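Melibiose/raffinose/stachyose-binding protein MelE (PDB 4R6H) binds melibiose, raffinose and stachyose as the solute-binding component of the MelEDC-MsmX ABC transporter, which imports these sugars. Local coordinates at residues A[302-307]-A[371-376]; A[199-204]-A[290-295]; A[39-44]-A[68-73]. One frame throughout, in Å; residues are numbered along the deposited sequence.

Interaction 1 of 3, residues A[302-307]-A[371-376]; sequences IWIGGE and EPYFDR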
ATOM      1  N   ILE A 302       0.543  12.173  -6.497  1.00 17.79           N
ATOM      2  CA  ILE A 302      -0.197  11.664  -5.353  1.00 17.86           C
ATOM      3  C   ILE A 302       0.575  10.499  -4.728  1.00 17.10           C
ATOM      4  O   ILE A 302       1.144   9.660  -5.436  1.00 17.55           O
ATOM      5  CB  ILE A 302      -1.646  11.245  -5.825  1.00 18.92           C
ATOM      6  CG1 ILE A 302      -2.592  10.972  -4.683  1.00 20.46           C
ATOM      7  CG2 ILE A 302      -1.614  10.062  -6.783  1.00 19.73           C
ATOM      8  CD1 ILE A 302      -2.982  12.185  -3.916  1.00 21.91           C
ATOM      9  N   TRP A 303       0.591  10.449  -3.381  1.00 18.02           N
ATOM     10  CA  TRP A 303       1.019   9.226  -2.687  1.00 17.23           C
ATOM     11  C   TRP A 303      -0.149   8.248  -2.543  1.00 18.55           C
ATOM     12  O   TRP A 303      -1.252   8.653  -2.179  1.00 17.96           O
ATOM     13  CB  TRP A 303       1.535   9.540  -1.289  1.00 16.90           C
ATOM     14  CG  TRP A 303       2.842  10.289  -1.186  1.00 15.63           C
ATOM     15  CD1 TRP A 303       3.035  11.484  -0.584  1.00 16.89           C
ATOM     16  CD2 TRP A 303       4.128   9.862  -1.630  1.00 16.05           C
ATOM     17  NE1 TRP A 303       4.325  11.858  -0.653  1.00 17.06           N
ATOM     18  CE2 TRP A 303       5.043  10.873  -1.287  1.00 17.60           C
ATOM     19  CE3 TRP A 303       4.595   8.734  -2.318  1.00 16.31           C
ATOM     20  CZ2 TRP A 303       6.388  10.798  -1.601  1.00 16.27           C
ATOM     21  CZ3 TRP A 303       5.932   8.629  -2.602  1.00 16.81           C
ATOM     22  CH2 TRP A 303       6.821   9.657  -2.274  1.00 15.70           C
ATOM     23  N   ILE A 304       0.104   6.973  -2.785  1.00 15.99           N
ATOM     24  CA  ILE A 304      -0.934   5.939  -2.695  1.00 18.18           C
ATOM     25  C   ILE A 304      -0.717   5.082  -1.493  1.00 17.39           C
ATOM     26  O   ILE A 304       0.404   4.590  -1.244  1.00 18.16           O
ATOM     27  CB  ILE A 304      -0.946   5.023  -3.931  1.00 18.91           C
ATOM     28  CG1 ILE A 304      -1.128   5.822  -5.253  1.00 22.10           C
ATOM     29  CG2 ILE A 304      -1.990   3.949  -3.801  1.00 20.09           C
ATOM     30  CD1 ILE A 304      -2.354   6.670  -5.279  1.00 22.70           C
ATOM     31  N   GLY A 305      -1.778   4.829  -0.758  1.00 17.41           N
ATOM     32  CA  GLY A 305      -1.664   3.903   0.383  1.00 18.83           C
ATOM     33  C   GLY A 305      -2.620   4.242   1.488  1.00 20.41           C
ATOM     34  O   GLY A 305      -3.817   3.880   1.436  1.00 24.59           O
ATOM     35  N   GLY A 306      -2.104   4.962   2.457  1.00 20.27           N
ATOM     36  CA  GLY A 306      -2.890   5.345   3.631  1.00 21.46           C
ATOM     37  C   GLY A 306      -2.774   4.305   4.701  1.00 21.13           C
ATOM     38  O   GLY A 306      -1.702   4.135   5.246  1.00 20.02           O
ATOM     39  N   GLU A 307      -3.862   3.599   5.026  1.00 21.85           N
ATOM     40  CA  GLU A 307      -3.775   2.475   5.962  1.00 21.74           C
ATOM     41  C   GLU A 307      -2.775   1.475   5.517  1.00 24.98           C
ATOM     42  O   GLU A 307      -2.798   1.052   4.358  1.00 26.08           O
ATOM     43  CB  GLU A 307      -5.068   1.668   5.971  1.00 39.36           C
ATOM     44  CG  GLU A 307      -6.140   2.137   6.879  1.00 34.45           C
ATOM     45  CD  GLU A 307      -7.268   1.130   6.962  1.00 32.74           C
ATOM     46  OE1 GLU A 307      -8.346   1.395   6.397  1.00 34.97           O
ATOM     47  OE2 GLU A 307      -7.070   0.052   7.542  1.00 31.37           O
ATOM     48  N   GLU A 371      -3.872   9.160  -1.178  1.00 17.49           N
ATOM     49  CA  GLU A 371      -5.090   8.500  -1.597  1.00 18.19           C
ATOM     50  C   GLU A 371      -5.031   7.019  -1.207  1.00 19.59           C
ATOM     51  O   GLU A 371      -3.984   6.360  -1.363  1.00 18.49           O
ATOM     52  CB  GLU A 371      -5.278   8.592  -3.120  1.00 18.33           C
ATOM     53  CG  GLU A 371      -5.956   9.893  -3.554  1.00 21.66           C
ATOM     54  CD  GLU A 371      -7.445   9.844  -3.266  1.00 22.31           C
ATOM     55  OE1 GLU A 371      -8.103   8.791  -3.494  1.00 22.50           O
ATOM     56  OE2 GLU A 371      -7.930  10.868  -2.749  1.00 28.80           O
ATOM     57  N   PRO A 372      -6.148   6.456  -0.745  1.00 19.43           N
ATOM     58  CA  PRO A 372      -6.156   5.031  -0.487  1.00 18.79           C
ATOM     59  C   PRO A 372      -5.974   4.198  -1.740  1.00 20.10           C
ATOM     60  O   PRO A 372      -6.294   4.643  -2.860  1.00 19.43           O
ATOM     61  CB  PRO A 372      -7.557   4.782   0.126  1.00 20.42           C
ATOM     62  CG  PRO A 372      -8.383   5.910  -0.416  1.00 25.08           C
ATOM     63  CD  PRO A 372      -7.464   7.085  -0.514  1.00 20.25           C
ATOM     64  N   TYR A 373      -5.516   2.967  -1.602  1.00 18.16           N
ATOM     65  CA  TYR A 373      -5.416   2.097  -2.765  0.50 19.04           C
ATOM     66  C   TYR A 373      -6.743   1.957  -3.488  1.00 17.77           C
ATOM     67  O   TYR A 373      -7.785   1.667  -2.895  1.00 19.06           O
ATOM     68  CB  TYR A 373      -4.850   0.719  -2.406  0.50 23.29           C
ATOM     69  CG  TYR A 373      -3.362   0.663  -2.634  0.50 24.30           C
ATOM     70  CD1 TYR A 373      -2.847   0.456  -3.909  0.50 25.14           C
ATOM     71  CD2 TYR A 373      -2.480   0.887  -1.599  0.50 37.46           C
ATOM     72  CE1 TYR A 373      -1.495   0.427  -4.131  0.50 33.95           C
ATOM     73  CE2 TYR A 373      -1.118   0.864  -1.808  0.50 21.52           C
ATOM     74  CZ  TYR A 373      -0.636   0.629  -3.077  0.50 27.63           C
ATOM     75  OH  TYR A 373       0.712   0.603  -3.309  0.50 29.75           O
ATOM     76  N   PHE A 374      -6.698   2.166  -4.793  1.00 18.56           N
ATOM     77  CA  PHE A 374      -7.901   2.217  -5.628  1.00 19.75           C
ATOM     78  C   PHE A 374      -8.749   0.961  -5.441  1.00 19.95           C
ATOM     79  O   PHE A 374     -10.006   1.045  -5.313  1.00 19.06           O
ATOM     80  CB  PHE A 374      -7.466   2.371  -7.093  1.00 19.42           C
ATOM     81  CG  PHE A 374      -8.578   2.340  -8.091  1.00 19.95           C
ATOM     82  CD1 PHE A 374      -9.289   3.498  -8.353  1.00 24.80           C
ATOM     83  CD2 PHE A 374      -8.845   1.202  -8.807  1.00 22.29           C
ATOM     84  CE1 PHE A 374     -10.273   3.518  -9.305  1.00 23.50           C
ATOM     85  CE2 PHE A 374      -9.859   1.212  -9.774  1.00 23.53           C
ATOM     86  CZ  PHE A 374     -10.552   2.374 -10.008  1.00 21.95           C
ATOM     87  N   ASP A 375      -8.126  -0.210  -5.469  1.00 19.78           N
ATOM     88  CA  ASP A 375      -8.922  -1.432  -5.482  1.00 20.12           C
ATOM     89  C   ASP A 375      -9.674  -1.650  -4.181  1.00 22.15           C
ATOM     90  O   ASP A 375     -10.771  -2.231  -4.185  1.00 23.35           O
ATOM     91  CB  ASP A 375      -8.078  -2.669  -5.827  1.00 18.92           C
ATOM     92  CG  ASP A 375      -7.140  -3.092  -4.697  1.00 26.78           C
ATOM     93  OD1 ASP A 375      -6.281  -2.294  -4.259  1.00 25.35           O
ATOM     94  OD2 ASP A 375      -7.283  -4.241  -4.214  1.00 35.63           O
ATOM     95  N   ARG A 376      -9.101  -1.189  -3.084  1.00 21.34           N
ATOM     96  CA  ARG A 376      -9.708  -1.375  -1.779  1.00 24.54           C
ATOM     97  C   ARG A 376     -10.925  -0.496  -1.576  1.00 25.66           C
ATOM     98  O   ARG A 376     -11.861  -0.873  -0.882  1.00 27.17           O
ATOM     99  CB  ARG A 376      -8.626  -1.215  -0.674  1.00 34.22           C
ATOM    100  CG  ARG A 376      -7.486  -2.210  -0.868  1.00 29.21           C
ATOM    101  CD  ARG A 376      -6.546  -2.341   0.340  1.00 37.30           C
ATOM    102  NE  ARG A 376      -5.183  -2.690  -0.095  1.00 38.69           N
ATOM    103  CZ  ARG A 376      -4.120  -2.805   0.707  1.00 40.46           C
ATOM    104  NH1 ARG A 376      -4.236  -2.635   2.016  1.00 35.72           N
ATOM    105  NH2 ARG A 376      -2.919  -3.085   0.190  1.00 37.98           N
TER
HETATM  106  O   HOH W   1      -5.293   1.458   0.745  0.50 24.23           O

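Interaction 2 of 3, residues A[199-204]-A[290-295]; sequences DQFATP and IPTPAI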
ATOM      1  N   ASP A 199      -3.190  -0.610 -10.232  1.00 19.24           N
ATOM      2  CA  ASP A 199      -3.848  -0.096  -9.041  1.00 17.45           C
ATOM      3  C   ASP A 199      -3.384   1.320  -8.710  1.00 18.64           C
ATOM      4  O   ASP A 199      -4.225   2.221  -8.448  1.00 17.89           O
ATOM      5  CB  ASP A 199      -3.589  -1.082  -7.866  1.00 18.84           C
ATOM      6  CG  ASP A 199      -4.630  -1.028  -6.785  1.00 30.26           C
ATOM      7  OD1 ASP A 199      -5.726  -0.537  -6.984  1.00 23.50           O
ATOM      8  OD2 ASP A 199      -4.365  -1.616  -5.739  1.00 34.93           O
ATOM      9  N   GLN A 200      -2.074   1.559  -8.696  1.00 16.88           N
ATOM     10  CA  GLN A 200      -1.577   2.865  -8.347  1.00 15.70           C
ATOM     11  C   GLN A 200      -2.014   3.909  -9.369  1.00 17.70           C
ATOM     12  O   GLN A 200      -2.467   4.968  -8.984  1.00 17.19           O
ATOM     13  CB  GLN A 200      -0.049   2.939  -8.203  1.00 17.35           C
ATOM     14  CG  GLN A 200       0.484   2.404  -6.907  1.00 24.75           C
ATOM     15  CD  GLN A 200       1.989   2.571  -6.730  1.00 17.43           C
ATOM     16  OE1 GLN A 200       2.634   1.653  -6.259  1.00 23.34           O
ATOM     17  NE2 GLN A 200       2.502   3.780  -6.937  1.00 20.08           N
ATOM     18  N   PHE A 201      -1.863   3.592 -10.666  1.00 16.55           N
ATOM     19  CA  PHE A 201      -2.159   4.619 -11.683  1.00 17.39           C
ATOM     20  C   PHE A 201      -3.659   4.817 -11.907  1.00 16.92           C
ATOM     21  O   PHE A 201      -4.077   5.830 -12.460  1.00 17.32           O
ATOM     22  CB  PHE A 201      -1.387   4.391 -12.974  1.00 17.06           C
ATOM     23  CG  PHE A 201       0.051   4.822 -12.913  1.00 16.59           C
ATOM     24  CD1 PHE A 201       0.403   6.182 -12.880  1.00 16.44           C
ATOM     25  CD2 PHE A 201       1.059   3.887 -12.905  1.00 18.83           C
ATOM     26  CE1 PHE A 201       1.736   6.550 -12.848  1.00 18.80           C
ATOM     27  CE2 PHE A 201       2.397   4.251 -12.909  1.00 18.78           C
ATOM     28  CZ  PHE A 201       2.733   5.612 -12.857  1.00 18.15           C
ATOM     29  N   ALA A 202      -4.483   3.872 -11.475  1.00 16.73           N
ATOM     30  CA  ALA A 202      -5.937   4.068 -11.543  1.00 16.97           C
ATOM     31  C   ALA A 202      -6.393   5.274 -10.735  1.00 17.59           C
ATOM     32  O   ALA A 202      -7.359   5.941 -11.080  1.00 17.19           O
ATOM     33  CB  ALA A 202      -6.660   2.833 -11.022  1.00 16.93           C
ATOM     34  N   THR A 203      -5.685   5.598  -9.649  1.00 17.76           N
ATOM     35  CA  THR A 203      -6.013   6.773  -8.834  1.00 17.36           C
ATOM     36  C   THR A 203      -5.869   8.125  -9.573  1.00 17.50           C
ATOM     37  O   THR A 203      -6.886   8.849  -9.681  1.00 17.47           O
ATOM     38  CB  THR A 203      -5.272   6.702  -7.470  1.00 15.95           C
ATOM     39  OG1 THR A 203      -5.841   5.641  -6.664  1.00 18.13           O
ATOM     40  CG2 THR A 203      -5.357   7.981  -6.679  1.00 17.94           C
ATOM     41  N   PRO A 204      -4.689   8.439 -10.145  1.00 16.69           N
ATOM     42  CA  PRO A 204      -4.641   9.695 -10.933  1.00 15.36           C
ATOM     43  C   PRO A 204      -5.553   9.619 -12.145  1.00 17.51           C
ATOM     44  O   PRO A 204      -6.082  10.664 -12.579  1.00 17.83           O
ATOM     45  CB  PRO A 204      -3.181   9.795 -11.355  1.00 18.48           C
ATOM     46  CG  PRO A 204      -2.548   8.464 -11.101  1.00 17.67           C
ATOM     47  CD  PRO A 204      -3.344   7.849  -9.975  1.00 18.04           C
ATOM     48  N   ILE A 290       9.520   8.991  -5.369  1.00 15.80           N
ATOM     49  CA  ILE A 290       8.692  10.114  -5.752  1.00 16.24           C
ATOM     50  C   ILE A 290       7.238   9.669  -5.741  1.00 15.27           C
ATOM     51  O   ILE A 290       6.953   8.494  -5.876  1.00 16.08           O
ATOM     52  CB  ILE A 290       9.073  10.695  -7.150  1.00 17.49           C
ATOM     53  CG1 ILE A 290       8.945   9.641  -8.240  1.00 20.11           C
ATOM     54  CG2 ILE A 290      10.466  11.285  -7.100  1.00 21.18           C
ATOM     55  CD1 ILE A 290       9.327  10.207  -9.601  1.00 21.27           C
ATOM     56  N   PRO A 291       6.316  10.646  -5.608  1.00 18.16           N
ATOM     57  CA  PRO A 291       4.903  10.324  -5.644  1.00 17.88           C
ATOM     58  C   PRO A 291       4.510   9.741  -7.011  1.00 16.58           C
ATOM     59  O   PRO A 291       5.241   9.881  -8.007  1.00 17.12           O
ATOM     60  CB  PRO A 291       4.219  11.686  -5.456  1.00 21.49           C
ATOM     61  CG  PRO A 291       5.242  12.647  -5.055  1.00 23.47           C
ATOM     62  CD  PRO A 291       6.578  12.062  -5.341  1.00 17.97           C
ATOM     63  N   THR A 292       3.349   9.130  -7.055  1.00 15.28           N
ATOM     64  CA  THR A 292       2.792   8.622  -8.311  1.00 16.50           C
ATOM     65  C   THR A 292       2.499   9.794  -9.228  1.00 17.22           C
ATOM     66  O   THR A 292       1.797  10.718  -8.823  1.00 17.57           O
ATOM     67  CB  THR A 292       1.487   7.831  -8.060  1.00 16.93           C
ATOM     68  OG1 THR A 292       1.764   6.718  -7.196  1.00 16.73           O
ATOM     69  CG2 THR A 292       0.924   7.274  -9.345  1.00 18.09           C
ATOM     70  N   PRO A 293       3.051   9.780 -10.461  1.00 15.70           N
ATOM     71  CA  PRO A 293       2.737  10.875 -11.382  1.00 16.65           C
ATOM     72  C   PRO A 293       1.253  11.028 -11.680  1.00 16.59           C
ATOM     73  O   PRO A 293       0.516  10.039 -11.775  1.00 19.11           O
ATOM     74  CB  PRO A 293       3.494  10.479 -12.637  1.00 16.31           C
ATOM     75  CG  PRO A 293       4.671   9.678 -12.157  1.00 17.93           C
ATOM     76  CD  PRO A 293       4.087   8.889 -10.987  1.00 17.58           C
ATOM     77  N   ALA A 294       0.859  12.280 -11.891  1.00 17.26           N
ATOM     78  CA  ALA A 294      -0.481  12.620 -12.328  1.00 18.85           C
ATOM     79  C   ALA A 294      -0.671  12.286 -13.808  1.00 17.72           C
ATOM     80  O   ALA A 294       0.293  12.106 -14.552  1.00 19.56           O
ATOM     81  CB  ALA A 294      -0.711  14.110 -12.113  1.00 19.98           C
ATOM     82  N   ILE A 295      -1.948  12.205 -14.191  1.00 17.07           N
ATOM     83  CA  ILE A 295      -2.324  11.868 -15.562  1.00 18.46           C
ATOM     84  C   ILE A 295      -3.064  12.998 -16.260  1.00 20.57           C
ATOM     85  O   ILE A 295      -2.815  13.234 -17.449  1.00 22.81           O
ATOM     86  CB  ILE A 295      -3.125  10.541 -15.566  1.00 17.87           C
ATOM     87  CG1 ILE A 295      -2.150   9.380 -15.340  1.00 18.84           C
ATOM     88  CG2 ILE A 295      -3.861  10.290 -16.911  1.00 21.40           C
ATOM     89  CD1 ILE A 295      -2.810   8.043 -15.020  1.00 19.77           C
TER
HETATM   90  O   HOH W   2      -4.431  12.873 -12.846  1.00 18.38           O

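Interaction 3 of 3, residues A[39-44]-A[68-73]; sequences STMSTD and LHFPGN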
ATOM      1  N   SER A  39      -2.952  -9.600  13.300  1.00 17.98           N
ATOM      2  CA  SER A  39      -2.102  -8.712  12.539  1.00 16.48           C
ATOM      3  C   SER A  39      -1.802  -9.272  11.149  1.00 17.35           C
ATOM      4  O   SER A  39      -1.532 -10.490  11.047  1.00 18.17           O
ATOM      5  CB  SER A  39      -0.795  -8.446  13.298  1.00 17.65           C
ATOM      6  OG  SER A  39       0.119  -7.672  12.498  1.00 18.37           O
ATOM      7  N   THR A  40      -1.783  -8.389  10.146  1.00 16.97           N
ATOM      8  CA  THR A  40      -1.301  -8.756   8.784  1.00 16.32           C
ATOM      9  C   THR A  40       0.200  -8.551   8.557  1.00 20.56           C
ATOM     10  O   THR A  40       0.662  -8.693   7.431  1.00 19.72           O
ATOM     11  CB  THR A  40      -2.070  -8.008   7.684  1.00 19.76           C
ATOM     12  OG1 THR A  40      -1.745  -6.602   7.654  1.00 18.65           O
ATOM     13  CG2 THR A  40      -3.561  -8.251   7.787  1.00 22.03           C
ATOM     14  N   MET A  41       0.937  -8.210   9.607  1.00 17.89           N
ATOM     15  CA  MET A  41       2.379  -8.000   9.471  1.00 17.35           C
ATOM     16  C   MET A  41       3.033  -9.268   8.943  1.00 20.00           C
ATOM     17  O   MET A  41       2.626 -10.363   9.282  1.00 21.38           O
ATOM     18  CB  MET A  41       3.017  -7.584  10.781  1.00 19.33           C
ATOM     19  CG  MET A  41       2.636  -6.198  11.199  1.00 19.94           C
ATOM     20  SD  MET A  41       3.394  -5.720  12.749  1.00 20.59           S
ATOM     21  CE  MET A  41       2.547  -4.189  13.128  1.00 20.08           C
ATOM     22  N   SER A  42       4.064  -9.081   8.140  1.00 21.94           N
ATOM     23  CA  SER A  42       4.666 -10.167   7.336  1.00 22.60           C
ATOM     24  C   SER A  42       6.145 -10.405   7.603  1.00 22.98           C
ATOM     25  O   SER A  42       6.604 -11.523   7.478  1.00 33.14           O
ATOM     26  CB  SER A  42       4.416  -9.911   5.840  1.00 27.86           C
ATOM     27  OG  SER A  42       4.838  -8.633   5.435  1.00 31.75           O
ATOM     28  N   THR A  43       6.893  -9.385   7.972  1.00 21.30           N
ATOM     29  CA  THR A  43       8.354  -9.530   8.071  1.00 19.54           C
ATOM     30  C   THR A  43       8.801  -9.871   9.472  1.00 21.58           C
ATOM     31  O   THR A  43       8.073  -9.650  10.484  1.00 20.36           O
ATOM     32  CB  THR A  43       9.106  -8.261   7.631  1.00 23.09           C
ATOM     33  OG1 THR A  43       9.071  -7.290   8.673  1.00 24.64           O
ATOM     34  CG2 THR A  43       8.584  -7.672   6.337  1.00 27.23           C
ATOM     35  N   ASP A  44       9.979 -10.479   9.565  1.00 23.33           N
ATOM     36  CA  ASP A  44      10.513 -10.811  10.857  1.00 22.79           C
ATOM     37  C   ASP A  44      10.659  -9.588  11.749  1.00 20.27           C
ATOM     38  O   ASP A  44      10.359  -9.688  12.929  1.00 22.94           O
ATOM     39  CB  ASP A  44      11.863 -11.543  10.745  1.00 26.68           C
ATOM     40  CG  ASP A  44      11.705 -12.977  10.226  1.00 32.64           C
ATOM     41  OD1 ASP A  44      10.584 -13.435   9.946  1.00 31.93           O
ATOM     42  OD2 ASP A  44      12.714 -13.682  10.128  1.00 39.24           O
ATOM     43  N   LEU A  68      -0.782 -12.873  20.301  1.00 23.33           N
ATOM     44  CA  LEU A  68      -0.540 -12.222  19.018  1.00 22.30           C
ATOM     45  C   LEU A  68      -0.546 -13.267  17.924  1.00 20.63           C
ATOM     46  O   LEU A  68       0.197 -14.261  17.983  1.00 28.02           O
ATOM     47  CB  LEU A  68       0.825 -11.523  19.023  1.00 28.39           C
ATOM     48  CG  LEU A  68       0.881 -10.012  19.037  1.00 38.19           C
ATOM     49  CD1 LEU A  68       2.350  -9.600  19.144  1.00 28.68           C
ATOM     50  CD2 LEU A  68       0.165  -9.433  17.810  1.00 28.18           C
ATOM     51  N   HIS A  69      -1.386 -13.041  16.918  1.00 19.35           N
ATOM     52  CA  HIS A  69      -1.534 -13.930  15.778  1.00 23.29           C
ATOM     53  C   HIS A  69      -1.168 -13.221  14.500  1.00 21.29           C
ATOM     54  O   HIS A  69      -1.668 -12.114  14.231  1.00 20.71           O
ATOM     55  CB  HIS A  69      -2.988 -14.345  15.640  1.00 26.65           C
ATOM     56  CG  HIS A  69      -3.498 -15.157  16.781  1.00 29.28           C
ATOM     57  ND1 HIS A  69      -3.874 -16.477  16.638  1.00 41.66           N
ATOM     58  CD2 HIS A  69      -3.707 -14.844  18.083  1.00 29.86           C
ATOM     59  CE1 HIS A  69      -4.289 -16.941  17.805  1.00 43.59           C
ATOM     60  NE2 HIS A  69      -4.196 -15.974  18.698  1.00 36.25           N
ATOM     61  N   PHE A  70      -0.377 -13.900  13.671  1.00 20.62           N
ATOM     62  CA  PHE A  70      -0.017 -13.456  12.328  1.00 19.81           C
ATOM     63  C   PHE A  70      -0.445 -14.529  11.318  1.00 21.61           C
ATOM     64  O   PHE A  70       0.392 -15.288  10.843  1.00 24.53           O
ATOM     65  CB  PHE A  70       1.479 -13.199  12.230  1.00 20.24           C
ATOM     66  CG  PHE A  70       1.995 -12.195  13.233  1.00 18.45           C
ATOM     67  CD1 PHE A  70       1.835 -10.838  13.025  1.00 19.30           C
ATOM     68  CD2 PHE A  70       2.666 -12.608  14.384  1.00 20.68           C
ATOM     69  CE1 PHE A  70       2.330  -9.916  13.927  1.00 21.00           C
ATOM     70  CE2 PHE A  70       3.142 -11.670  15.308  1.00 20.47           C
ATOM     71  CZ  PHE A  70       2.951 -10.323  15.081  1.00 23.12           C
ATOM     72  N   PRO A  71      -1.735 -14.562  10.973  1.00 21.47           N
ATOM     73  CA  PRO A  71      -2.296 -15.630  10.108  1.00 24.92           C
ATOM     74  C   PRO A  71      -1.778 -15.656   8.670  1.00 24.20           C
ATOM     75  O   PRO A  71      -2.085 -16.597   7.940  1.00 25.93           O
ATOM     76  CB  PRO A  71      -3.798 -15.313  10.080  1.00 27.06           C
ATOM     77  CG  PRO A  71      -4.059 -14.443  11.224  1.00 23.51           C
ATOM     78  CD  PRO A  71      -2.799 -13.679  11.489  1.00 24.20           C
ATOM     79  N   GLY A  72      -1.062 -14.629   8.232  1.00 23.17           N
ATOM     80  CA  GLY A  72      -0.571 -14.570   6.848  1.00 24.35           C
ATOM     81  C   GLY A  72      -1.673 -14.690   5.812  1.00 26.23           C
ATOM     82  O   GLY A  72      -2.656 -13.943   5.839  1.00 25.42           O
ATOM     83  N   ASN A  73      -1.516 -15.617   4.868  1.00 29.01           N
ATOM     84  CA  ASN A  73      -2.480 -15.744   3.769  1.00 28.41           C
ATOM     85  C   ASN A  73      -3.866 -16.178   4.211  1.00 28.41           C
ATOM     86  O   ASN A  73      -4.819 -16.014   3.461  1.00 33.26           O
ATOM     87  CB  ASN A  73      -1.954 -16.729   2.698  1.00 33.14           C
ATOM     88  CG  ASN A  73      -0.773 -16.180   1.916  1.00 56.75           C
ATOM     89  OD1 ASN A  73      -0.636 -14.966   1.716  1.00 52.96           O
ATOM     90  ND2 ASN A  73       0.086 -17.080   1.454  1.00 72.17           N
TER
HETATM   91  O   HOH W   3      -0.111 -12.142   9.314  1.00 21.38           O

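Interaction 1 of 3, residues A[302-307]-A[371-376]
I304 and Y373 make the close-packed part of this contact. The CG2 methyl of I304 stands 3.4 Å from the centroid of the Y373 ring and 6° off the ring normal, a CH-pi contact over the middle of one face, with the two side chains at roughly a right angle; Y373 has two modelled conformers, and this holds for the one described. Placed anti to the backbone N of I304, CG2 is directed at the ring, while the other branch carries CD1 to 4.1 Å from CB of E371. G305 CA approaches the same ring obliquely, and at the backbone angles of this glycine a CB would collide with the preceding carbonyl. The phenol OH hydrogen-bonds D143 OD2, outside the two segments. Along the backbone, E371 spends both polar groups on residues flanking I304: E371 N donates to W303 O (2.9 Å, 166°), and G305 N donates to E371 O (2.8 Å).

I302 and E371 extend the apolar layer, I302 CG1 lying 3.7 Å from E371 CG. Beyond that carbon the glutamate chain bends (chi2 -76°) and leads its carboxylate away from the 302-307 segment. With an alanine in place of I302, CG1 and CD1 would be gone and the aliphatic part of E371 would probably lose part of its backing and be freer to turn.

P372 CA still closes on G305 O at 3.2 Å in a CA-H...O contact. Past it the backbones part, and water 1 bridges them, accepting from Y373 N and donating to G305 O. From Y373, the N-cap residue, the chain enters helix 374-378. The pattern is that of a short parallel strand pair, here the 303-306 and 370-372 strands of the mixed sheet in a solute-binding protein of family 1.

Interaction 2 of 3, residues A[199-204]-A[290-295]
T292 meets Q200 and F201 through one rotamer. With chi1 at -60°, OG1 lies beside its own backbone N and turns toward Q200, while CG2, anti to that N, is left facing F201 and P204. Q200 answers with a chain extended beyond CG (chi2 -176°). Helix 192-206 thereby packs on the loop that leaves strand 287-291 of the mixed sheet, part of the α/β fold of this family.

Q200 NE2 donates to T292 OG1 over 3.0 Å; the hydroxyl oxygen lies near the amide plane, but the bond is bent to 138°. The amide is held further by G144 O, which also takes a bond from NE2, and by Q196, which donates to OE1. F201 CE1 meets T292 CG2 at 3.7 Å and P293 CD at 3.8 Å, both approaching the ring obliquely. One turn on, P204 CG presses on P293 O at 3.5 Å, a buried carbonyl oxygen without a polar partner in the model. I295 CD1 settles 3.6 Å from F201 O and 4.0 Å from P204 CG. Water 2 joins the backbones here, donating to P204 O and accepting from I295 N at 2.9 Å.

Interaction 3 of 3, residues A[39-44]-A[68-73]
S39 and F70 meet where the two parallel strands 33-38 and 64-69, linked through helix 44-60 as a beta-alpha-beta unit, run out into loops. The strand pairing carries over to the backbone of S39, whose N donates to H69 O over 3.0 Å, nearly in line with the C=O bond but bent at the hydrogen (138°).

From this backbone the serine side chain can be followed outward. Its CB lies 3.5 Å from F70 CE1 and almost as near CD1, off the ring plane. OG, placed anti to the backbone N (chi1 174°), comes to the ring edge, close to that plane, 3.5 Å from CE1. There the hydroxyl oxygen accepts from M41 N at 3.1 Å, closing an ST turn that curls the chain after the strand and brings M41 CB to 4.0 Å from F70 CE1. OG thus both accepts from M41 N and touches the ring edge. R47 and R51 of helix 44-60 also touch the F70 side chain, and R47 NE bonds M41 O.

The carbonyl oxygen of S39 meets the 68-73 segment too. P71 CD approaches S39 O at 3.5 Å, and F70 CA directs its hydrogen at that same S39 O from 3.6 Å.

In the fold
Interactions 1 and 2 adjoin, their centres 10 Å apart. I302 O probably accepts from T292 N at 2.8 Å, joining the segments on successive strands 287-291 and 303-306. D375 N probably donates to D199 OD1 at 2.9 Å, tying helix 374-378 to helix 192-206. Interaction 3 stands apart, its centre 21 Å from that of interaction 1 and 28 Å from that of interaction 2, which lies opposite it across the chain's centre. Between interactions 1 and 3 runs the T94-H95-G96 loop: E307 bonds T94 and G96, while T40 touches H95. Solute-binding proteins of this family hold their ligand between two lobes; this structure is an open conformation, and no contact here is assigned to the sugar.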